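Long-range contacts in uncharacterized protein (Bacteroides ovatus, PDB 4IRT), which is of unknown function but is a putative neuraminidase carrying a BNR repeat-like domain of the beta-propeller clan: residues 167-172 against 230-235; 193-198 against 210-215. All coordinates share one frame; numbering follows the deposited sequence.

Interaction 1: residues 167-172 against 230-235; sequences QDILID and ELPIKL. With EDO (1,2-ethanediol), chain K.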
ATOM      1  N   GLN A 167      -2.526  18.205   6.510  1.00 16.87           N
ATOM      2  CA  GLN A 167      -1.848  18.160   7.797  1.00 18.29           C
ATOM      3  C   GLN A 167      -0.347  18.226   7.612  1.00 18.57           C
ATOM      4  O   GLN A 167       0.223  17.486   6.807  1.00 18.94           O
ATOM      5  CB  GLN A 167      -2.199  16.908   8.602  1.00 17.67           C
ATOM      6  CG  GLN A 167      -3.661  16.736   8.991  1.00 18.55           C
ATOM      7  CD  GLN A 167      -4.196  17.779   9.963  1.00 20.04           C
ATOM      8  OE1 GLN A 167      -3.446  18.513  10.594  1.00 20.12           O
ATOM      9  NE2 GLN A 167      -5.513  17.855  10.071  1.00 21.34           N
ATOM     10  N   ASP A 168       0.240  19.146   8.359  1.00 23.14           N
ATOM     11  CA  ASP A 168       1.682  19.293   8.523  1.00 31.27           C
ATOM     12  C   ASP A 168       2.197  18.361   9.595  1.00 24.20           C
ATOM     13  O   ASP A 168       3.289  17.825   9.463  1.00 24.22           O
ATOM     14  CB  ASP A 168       2.001  20.732   8.972  1.00 26.63           C
ATOM     15  CG  ASP A 168       1.910  21.717   7.838  1.00 39.49           C
ATOM     16  OD1 ASP A 168       2.644  21.507   6.855  1.00 27.93           O
ATOM     17  OD2 ASP A 168       1.121  22.699   7.927  1.00 49.64           O
ATOM     18  N   ILE A 169       1.470  18.260  10.705  1.00 20.97           N
ATOM     19  CA  ILE A 169       1.817  17.282  11.731  0.50 21.91           C
ATOM     20  C   ILE A 169       0.592  16.525  12.253  1.00 20.45           C
ATOM     21  O   ILE A 169      -0.210  17.044  13.055  1.00 19.99           O
ATOM     22  CB  ILE A 169       2.599  17.895  12.903  0.50 23.87           C
ATOM     23  CG1 ILE A 169       3.707  18.842  12.402  0.50 23.45           C
ATOM     24  CG2 ILE A 169       3.206  16.775  13.734  0.50 26.31           C
ATOM     25  CD1 ILE A 169       4.628  19.344  13.489  0.50 23.43           C
ATOM     26  N   LEU A 170       0.478  15.281  11.809  1.00 16.52           N
ATOM     27  CA  LEU A 170      -0.621  14.421  12.163  1.00 15.08           C
ATOM     28  C   LEU A 170      -0.189  13.398  13.201  1.00 15.56           C
ATOM     29  O   LEU A 170      -0.879  13.212  14.197  1.00 14.72           O
ATOM     30  CB  LEU A 170      -1.131  13.721  10.903  1.00 14.51           C
ATOM     31  CG  LEU A 170      -2.323  12.794  11.061  1.00 14.12           C
ATOM     32  CD1 LEU A 170      -3.477  13.469  11.801  1.00 15.22           C
ATOM     33  CD2 LEU A 170      -2.775  12.349   9.676  1.00 14.33           C
ATOM     34  N   ILE A 171       0.964  12.755  12.961  1.00 15.19           N
ATOM     35  CA  ILE A 171       1.553  11.798  13.895  1.00 13.39           C
ATOM     36  C   ILE A 171       2.867  12.402  14.371  1.00 14.24           C
ATOM     37  O   ILE A 171       3.708  12.797  13.563  1.00 13.91           O
ATOM     38  CB  ILE A 171       1.798  10.430  13.252  1.00 12.48           C
ATOM     39  CG1 ILE A 171       0.516   9.818  12.692  1.00 12.60           C
ATOM     40  CG2 ILE A 171       2.374   9.452  14.251  1.00 12.50           C
ATOM     41  CD1 ILE A 171       0.773   8.572  11.862  1.00 12.94           C
ATOM     42  N   ASP A 172       3.010  12.519  15.692  1.00 13.16           N
ATOM     43  CA  ASP A 172       4.136  13.195  16.303  1.00 14.58           C
ATOM     44  C   ASP A 172       5.037  12.166  16.970  1.00 14.11           C
ATOM     45  O   ASP A 172       4.645  11.542  17.950  1.00 15.63           O
ATOM     46  CB  ASP A 172       3.616  14.209  17.344  1.00 16.34           C
ATOM     47  CG  ASP A 172       4.692  15.143  17.869  1.00 19.15           C
ATOM     48  OD1 ASP A 172       5.885  15.045  17.473  1.00 17.53           O
ATOM     49  OD2 ASP A 172       4.319  16.007  18.701  1.00 22.05           O
ATOM     50  N   GLU A 230      -7.139  15.359  19.928  1.00 21.45           N
ATOM     51  CA  GLU A 230      -6.391  16.603  19.955  1.00 22.57           C
ATOM     52  C   GLU A 230      -5.109  16.308  19.194  1.00 20.92           C
ATOM     53  O   GLU A 230      -4.374  15.376  19.552  1.00 20.44           O
ATOM     54  CB  GLU A 230      -6.115  17.024  21.389  1.00 27.84           C
ATOM     55  CG  GLU A 230      -7.423  17.192  22.157  1.00 36.33           C
ATOM     56  CD  GLU A 230      -7.313  18.089  23.380  1.00 53.36           C
ATOM     57  OE1 GLU A 230      -6.666  19.163  23.295  1.00 64.11           O
ATOM     58  OE2 GLU A 230      -7.896  17.721  24.424  1.00 56.41           O
ATOM     59  N   LEU A 231      -4.861  17.058  18.122  1.00 18.72           N
ATOM     60  CA  LEU A 231      -3.698  16.806  17.276  1.00 16.56           C
ATOM     61  C   LEU A 231      -2.455  17.514  17.818  1.00 17.19           C
ATOM     62  O   LEU A 231      -2.554  18.555  18.468  1.00 16.66           O
ATOM     63  CB  LEU A 231      -3.964  17.238  15.813  1.00 16.02           C
ATOM     64  CG  LEU A 231      -5.203  16.596  15.181  1.00 16.10           C
ATOM     65  CD1 LEU A 231      -5.528  17.261  13.859  1.00 16.08           C
ATOM     66  CD2 LEU A 231      -4.998  15.085  14.996  1.00 17.35           C
ATOM     67  N   PRO A 232      -1.269  16.979  17.527  1.00 16.91           N
ATOM     68  CA  PRO A 232      -1.012  15.782  16.755  1.00 16.10           C
ATOM     69  C   PRO A 232      -1.147  14.525  17.615  1.00 14.84           C
ATOM     70  O   PRO A 232      -1.257  14.605  18.862  1.00 14.88           O
ATOM     71  CB  PRO A 232       0.440  15.975  16.305  1.00 16.97           C
ATOM     72  CG  PRO A 232       1.063  16.797  17.375  1.00 17.31           C
ATOM     73  CD  PRO A 232      -0.024  17.723  17.826  1.00 18.33           C
ATOM     74  N   ILE A 233      -1.126  13.370  16.961  1.00 14.84           N
ATOM     75  CA  ILE A 233      -1.297  12.122  17.690  1.00 14.13           C
ATOM     76  C   ILE A 233       0.062  11.609  18.092  1.00 14.19           C
ATOM     77  O   ILE A 233       0.915  11.375  17.230  1.00 13.91           O
ATOM     78  CB  ILE A 233      -2.043  11.057  16.862  1.00 14.49           C
ATOM     79  CG1 ILE A 233      -3.342  11.651  16.280  1.00 14.09           C
ATOM     80  CG2 ILE A 233      -2.349   9.851  17.746  1.00 14.02           C
ATOM     81  CD1 ILE A 233      -4.077  10.723  15.310  1.00 14.25           C
ATOM     82  N   LYS A 234       0.235  11.396  19.398  1.00 14.32           N
ATOM     83  CA  LYS A 234       1.479  10.955  20.012  1.00 16.04           C
ATOM     84  C   LYS A 234       1.312   9.569  20.641  1.00 14.67           C
ATOM     85  O   LYS A 234       0.199   9.048  20.748  1.00 14.92           O
ATOM     86  CB  LYS A 234       1.844  11.882  21.178  1.00 18.39           C
ATOM     87  CG  LYS A 234       1.938  13.365  20.886  1.00 24.14           C
ATOM     88  CD  LYS A 234       2.275  14.148  22.163  1.00 25.12           C
ATOM     89  CE  LYS A 234       1.101  14.214  23.143  1.00 33.75           C
ATOM     90  NZ  LYS A 234       1.501  14.064  24.579  1.00 36.52           N
ATOM     91  N   LEU A 235       2.425   9.011  21.108  1.00 14.99           N
ATOM     92  CA  LEU A 235       2.419   7.778  21.894  1.00 14.93           C
ATOM     93  C   LEU A 235       1.322   7.776  22.949  1.00 14.67           C
ATOM     94  O   LEU A 235       0.571   6.798  23.102  1.00 16.07           O
ATOM     95  CB  LEU A 235       3.779   7.597  22.585  1.00 15.22           C
ATOM     96  CG  LEU A 235       3.938   6.224  23.226  1.00 16.07           C
ATOM     97  CD1 LEU A 235       4.544   5.234  22.241  1.00 16.24           C
ATOM     98  CD2 LEU A 235       4.801   6.309  24.470  1.00 18.84           C
TER
HETATM   99  C1  EDO K 510       6.074  10.204  13.018  1.00 16.54           C
HETATM  100  O1  EDO K 510       7.337  10.859  12.928  1.00 18.14           O
HETATM  101  C2  EDO K 510       5.324  10.314  11.680  1.00 15.92           C
HETATM  102  O2  EDO K 510       4.931  11.661  11.393  1.00 16.50           O
HETATM  103  O   HOH W   1       5.092  10.047  20.240  1.00 13.23           O
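Leu170 and Asp172 hold the backbone of Ile233 at both its N-H and its carbonyl, joining two loops in a single beta bridge. Ile233 N donates to Leu170 O at 2.8 Å, and Asp172 N returns a bond of 2.8 Å to Ile233 O. Both are almost straight at the hydrogen (174°), although Asp172 N stands above the plane of the carbonyl it meets. A CA-H...O contact of 3.4 Å from Ile171 CA falls on the same Ile233 O. One water extends the pairing, donating to Asp172 O and accepting from Leu235 N, while an ethanediol molecule, probably from the crystallisation liquor, donates through O2 to Ile171 O.

Pro232, which follows a cis peptide bond, carries one apolar patch. Pro232 CB lies 3.5 Å from Ile169 O, and Pro232 CG rests on Asp172 CB at 3.6 Å. With its CG anti to the backbone N (chi1 -170°), Asp172 lies side by side with Pro232, and OD2 as well as CB touches the ring's CG. In a second patch, Leu170 CD1 touches Leu231 CD2 at 3.9 Å, and the side chains of Gln167 and Leu231 cross at about a right angle, Gln167 NE2 lying 3.8 Å from Leu231 CD1.

The polar ends find partners beyond the two segments: Gln167 NE2 donates to Gly218 O, Asp172 OD1 accepts from Glu174 N, and Lys234 NZ bonds Ser236 OG. Asp172 OD2 and Lys234 NZ stay 6.8 Å apart, too far for a salt bridge.

The contact thus ties the loop following strand 162-167 to the one preceding strand 239-242, bringing neighbouring four-stranded sheets together. It rests on two main-chain bonds and on packing about a cis proline, and the opposite charges probably add at most a weak, longer-range attraction.

Interaction 2: residues 193-198 against 210-215; sequences LSWVWR and CYARSF. With EDO (1,2-ethanediol), chain M.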
ATOM      1  N   LEU A 193      -6.519   5.414   8.912  1.00 10.21           N
ATOM      2  CA  LEU A 193      -5.068   5.473   9.110  1.00  9.88           C
ATOM      3  C   LEU A 193      -4.653   4.559  10.243  1.00 10.64           C
ATOM      4  O   LEU A 193      -5.204   4.637  11.339  1.00 10.22           O
ATOM      5  CB  LEU A 193      -4.689   6.917   9.481  1.00 10.72           C
ATOM      6  CG  LEU A 193      -3.280   7.205  10.002  1.00 10.18           C
ATOM      7  CD1 LEU A 193      -2.231   6.975   8.947  1.00 10.54           C
ATOM      8  CD2 LEU A 193      -3.225   8.644  10.485  1.00 10.70           C
ATOM      9  N   SER A 194      -3.667   3.704   9.994  1.00 10.23           N
ATOM     10  CA  SER A 194      -3.041   2.890  11.058  1.00  9.45           C
ATOM     11  C   SER A 194      -1.524   2.930  10.906  1.00  9.40           C
ATOM     12  O   SER A 194      -0.984   3.253   9.814  1.00  8.96           O
ATOM     13  CB  SER A 194      -3.543   1.451  11.053  1.00 10.02           C
ATOM     14  OG  SER A 194      -3.359   0.844   9.799  1.00 10.11           O
ATOM     15  N   TRP A 195      -0.827   2.606  11.998  1.00  9.89           N
ATOM     16  CA  TRP A 195       0.627   2.682  12.025  1.00  9.78           C
ATOM     17  C   TRP A 195       1.217   1.883  13.154  1.00  9.69           C
ATOM     18  O   TRP A 195       0.512   1.527  14.079  1.00 10.02           O
ATOM     19  CB  TRP A 195       1.104   4.138  12.110  1.00 10.12           C
ATOM     20  CG  TRP A 195       0.849   4.870  13.372  1.00 10.72           C
ATOM     21  CD1 TRP A 195       1.760   5.065  14.412  1.00 11.28           C
ATOM     22  CD2 TRP A 195      -0.333   5.602  13.738  1.00 11.02           C
ATOM     23  NE1 TRP A 195       1.193   5.845  15.387  1.00 11.65           N
ATOM     24  CE2 TRP A 195      -0.081   6.194  15.006  1.00 11.35           C
ATOM     25  CE3 TRP A 195      -1.594   5.776  13.151  1.00 10.70           C
ATOM     26  CZ2 TRP A 195      -1.051   6.927  15.695  1.00 11.92           C
ATOM     27  CZ3 TRP A 195      -2.573   6.546  13.838  1.00 12.18           C
ATOM     28  CH2 TRP A 195      -2.285   7.109  15.085  1.00 11.63           C
ATOM     29  N   VAL A 196       2.513   1.628  13.048  1.00  9.57           N
ATOM     30  CA  VAL A 196       3.319   1.073  14.134  1.00 10.00           C
ATOM     31  C   VAL A 196       4.343   2.136  14.493  1.00 10.49           C
ATOM     32  O   VAL A 196       4.708   2.997  13.661  1.00 10.26           O
ATOM     33  CB  VAL A 196       4.051  -0.238  13.731  1.00 10.55           C
ATOM     34  CG1 VAL A 196       3.039  -1.246  13.154  1.00 11.11           C
ATOM     35  CG2 VAL A 196       5.189   0.035  12.759  1.00 10.87           C
ATOM     36  N   TRP A 197       4.768   2.111  15.741  1.00 10.77           N
ATOM     37  CA  TRP A 197       5.857   2.932  16.147  1.00 11.38           C
ATOM     38  C   TRP A 197       7.145   2.211  15.878  1.00 11.59           C
ATOM     39  O   TRP A 197       7.206   0.982  15.946  1.00 10.74           O
ATOM     40  CB  TRP A 197       5.778   3.217  17.631  1.00 11.70           C
ATOM     41  CG  TRP A 197       4.571   4.007  18.046  1.00 12.25           C
ATOM     42  CD1 TRP A 197       3.576   3.587  18.875  1.00 13.37           C
ATOM     43  CD2 TRP A 197       4.260   5.374  17.708  1.00 12.19           C
ATOM     44  NE1 TRP A 197       2.658   4.602  19.071  1.00 12.73           N
ATOM     45  CE2 TRP A 197       3.062   5.706  18.370  1.00 13.17           C
ATOM     46  CE3 TRP A 197       4.893   6.352  16.931  1.00 12.11           C
ATOM     47  CZ2 TRP A 197       2.475   6.997  18.281  1.00 13.01           C
ATOM     48  CZ3 TRP A 197       4.314   7.613  16.850  1.00 11.88           C
ATOM     49  CH2 TRP A 197       3.115   7.918  17.514  1.00 12.39           C
ATOM     50  N   ARG A 198       8.194   2.968  15.572  1.00 12.39           N
ATOM     51  CA  ARG A 198       9.533   2.396  15.650  1.00 14.11           C
ATOM     52  C   ARG A 198      10.354   3.260  16.582  1.00 12.67           C
ATOM     53  O   ARG A 198      10.590   4.430  16.303  1.00 14.41           O
ATOM     54  CB  ARG A 198      10.258   2.292  14.325  1.00 14.95           C
ATOM     55  CG  ARG A 198      11.509   1.443  14.539  1.00 17.44           C
ATOM     56  CD  ARG A 198      12.402   1.300  13.352  1.00 16.60           C
ATOM     57  NE  ARG A 198      11.853   0.384  12.366  1.00 15.98           N
ATOM     58  CZ  ARG A 198      12.486   0.067  11.255  1.00 18.31           C
ATOM     59  NH1 ARG A 198      13.710   0.538  11.042  1.00 19.19           N
ATOM     60  NH2 ARG A 198      11.921  -0.733  10.363  1.00 17.52           N
ATOM     61  N   CYS A 210      -1.600   1.288  15.942  1.00 10.32           N
ATOM     62  CA  CYS A 210      -2.456   2.409  16.337  1.00 10.61           C
ATOM     63  C   CYS A 210      -3.398   2.792  15.179  1.00 10.42           C
ATOM     64  O   CYS A 210      -3.178   2.416  14.046  1.00 10.63           O
ATOM     65  CB  CYS A 210      -1.603   3.622  16.735  1.00 11.48           C
ATOM     66  SG  CYS A 210      -0.521   3.346  18.177  1.00 13.18           S
ATOM     67  N   TYR A 211      -4.424   3.588  15.466  1.00 10.83           N
ATOM     68  CA  TYR A 211      -5.490   3.824  14.498  1.00 10.93           C
ATOM     69  C   TYR A 211      -6.105   5.212  14.667  1.00 10.92           C
ATOM     70  O   TYR A 211      -6.253   5.681  15.772  1.00 11.66           O
ATOM     71  CB  TYR A 211      -6.581   2.776  14.677  1.00 11.26           C
ATOM     72  CG  TYR A 211      -7.778   3.002  13.788  1.00 10.96           C
ATOM     73  CD1 TYR A 211      -7.761   2.589  12.450  1.00 10.98           C
ATOM     74  CD2 TYR A 211      -8.919   3.612  14.267  1.00 10.93           C
ATOM     75  CE1 TYR A 211      -8.846   2.810  11.622  1.00 10.45           C
ATOM     76  CE2 TYR A 211     -10.002   3.854  13.437  1.00 11.56           C
ATOM     77  CZ  TYR A 211      -9.978   3.427  12.125  1.00 11.25           C
ATOM     78  OH  TYR A 211     -11.067   3.603  11.296  1.00 11.46           O
ATOM     79  N   ALA A 212      -6.492   5.820  13.553  1.00 11.26           N
ATOM     80  CA  ALA A 212      -7.317   6.993  13.557  1.00 10.82           C
ATOM     81  C   ALA A 212      -8.115   7.041  12.276  1.00 11.27           C
ATOM     82  O   ALA A 212      -7.749   6.392  11.306  1.00 12.00           O
ATOM     83  CB  ALA A 212      -6.457   8.243  13.680  1.00 11.57           C
ATOM     84  N   ARG A 213      -9.214   7.781  12.293  1.00 10.93           N
ATOM     85  CA  ARG A 213      -9.997   8.023  11.065  1.00 10.92           C
ATOM     86  C   ARG A 213     -10.566   9.427  10.978  1.00 12.32           C
ATOM     87  O   ARG A 213     -10.790  10.080  11.986  1.00 12.86           O
ATOM     88  CB  ARG A 213     -11.102   6.984  10.899  1.00 11.45           C
ATOM     89  CG  ARG A 213     -12.075   6.889  12.077  1.00 12.48           C
ATOM     90  CD  ARG A 213     -13.244   6.006  11.655  1.00 13.31           C
ATOM     91  NE  ARG A 213     -14.113   5.581  12.761  1.00 14.12           N
ATOM     92  CZ  ARG A 213     -14.330   4.325  13.115  1.00 13.14           C
ATOM     93  NH1 ARG A 213     -13.704   3.318  12.512  1.00 12.68           N
ATOM     94  NH2 ARG A 213     -15.170   4.075  14.096  1.00 13.80           N
ATOM     95  N   SER A 214     -10.817   9.880   9.762  1.00 12.58           N
ATOM     96  CA  SER A 214     -11.323  11.219   9.517  1.00 13.08           C
ATOM     97  C   SER A 214     -12.512  11.148   8.575  1.00 13.04           C
ATOM     98  O   SER A 214     -12.437  10.507   7.510  1.00 11.95           O
ATOM     99  CB  SER A 214     -10.276  12.105   8.857  1.00 12.56           C
ATOM    100  OG  SER A 214     -10.847  13.383   8.564  1.00 12.68           O
ATOM    101  N   PHE A 215     -13.580  11.863   8.951  1.00 14.30           N
ATOM    102  CA  PHE A 215     -14.815  11.945   8.169  1.00 14.71           C
ATOM    103  C   PHE A 215     -14.953  13.223   7.333  1.00 16.17           C
ATOM    104  O   PHE A 215     -15.941  13.375   6.605  1.00 15.83           O
ATOM    105  CB  PHE A 215     -16.025  11.850   9.108  1.00 15.44           C
ATOM    106  CG  PHE A 215     -16.054  10.582   9.914  1.00 15.75           C
ATOM    107  CD1 PHE A 215     -16.667   9.441   9.421  1.00 16.07           C
ATOM    108  CD2 PHE A 215     -15.459  10.536  11.157  1.00 16.39           C
ATOM    109  CE1 PHE A 215     -16.705   8.266  10.169  1.00 16.26           C
ATOM    110  CE2 PHE A 215     -15.437   9.359  11.888  1.00 16.50           C
ATOM    111  CZ  PHE A 215     -16.089   8.223  11.399  1.00 15.88           C
TER
HETATM  112  C1  EDO M 512     -16.106   7.805  15.600  1.00 30.85           C
HETATM  113  O1  EDO M 512     -14.994   7.473  14.740  1.00 19.84           O
HETATM  114  C2  EDO M 512     -17.460   7.393  15.024  1.00 35.16           C
HETATM  115  O2  EDO M 512     -17.478   5.977  14.805  1.00 28.60           O
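Trp195 and Cys210 face each other as a hydrogen-bonded pair of an antiparallel hairpin, and the indole illustrates how one ring can cover its cross-strand neighbours. From CB, on the sheet face shared with Leu193, Cys210 and Ala212, the side chain takes the crowded position between the backbone N and the carbonyl carbon (chi1 69°). The indole then lies against the partner strand. Its six-membered ring receives Cys210 CB over one face in a CH-pi contact, 3.6 Å from the centroid and 19° off the normal. Trp195 CE3 approaches Cys210 O at 3.8 Å, and Trp195 CZ3 reaches Tyr211 N at 3.9 Å and Ala212 CB at 4.2 Å. At the pyrrole side, Trp195 NE1 sits 3.3 Å above the plane of the Trp197 ring, offset toward its rim.

Cys210 SG lies obliquely to both indoles, 3.5 Å from Trp197 NE1, whose hydrogen bond goes to Tyr240 OH. Beneath this layer the strands are zipped by paired bonds, among them Ala212 N to Leu193 O and Cys210 N to Trp195 O, each 2.8 Å.

An alanine in place of Trp195 would probably strip Cys210 CB of its aromatic cover and open a gap between Ala212 and Trp197. The CH-pi and sulfur contacts thus add side-chain cohesion on one face to pairs already joined through their backbones, holding the Trp195 ring against strand 206-214 of this propeller-type sheet.

Interaction 1 packs directly on interaction 2, their centres about 10 Å apart. Ile171 bridges them: its CD1 meets Trp195 CD2 and its CG2 meets Trp197 CH2, both at 3.7 Å. From the other loop, Leu235 N comes within 3.5 Å of Trp197 CZ2. Leu170 likewise rests on Leu193, and Ile233 on Ala212, so the sheet face bearing Leu193, Trp195, Cys210 and Ala212 is covered by the joined loops 167-172 and 230-235. Interaction 2 is the deeper, about 14 Å from the chain centre against about 21 Å. Although another ethanediol lies about 5 Å from the Trp197 side chain, neither contact can be assigned to a catalytic site.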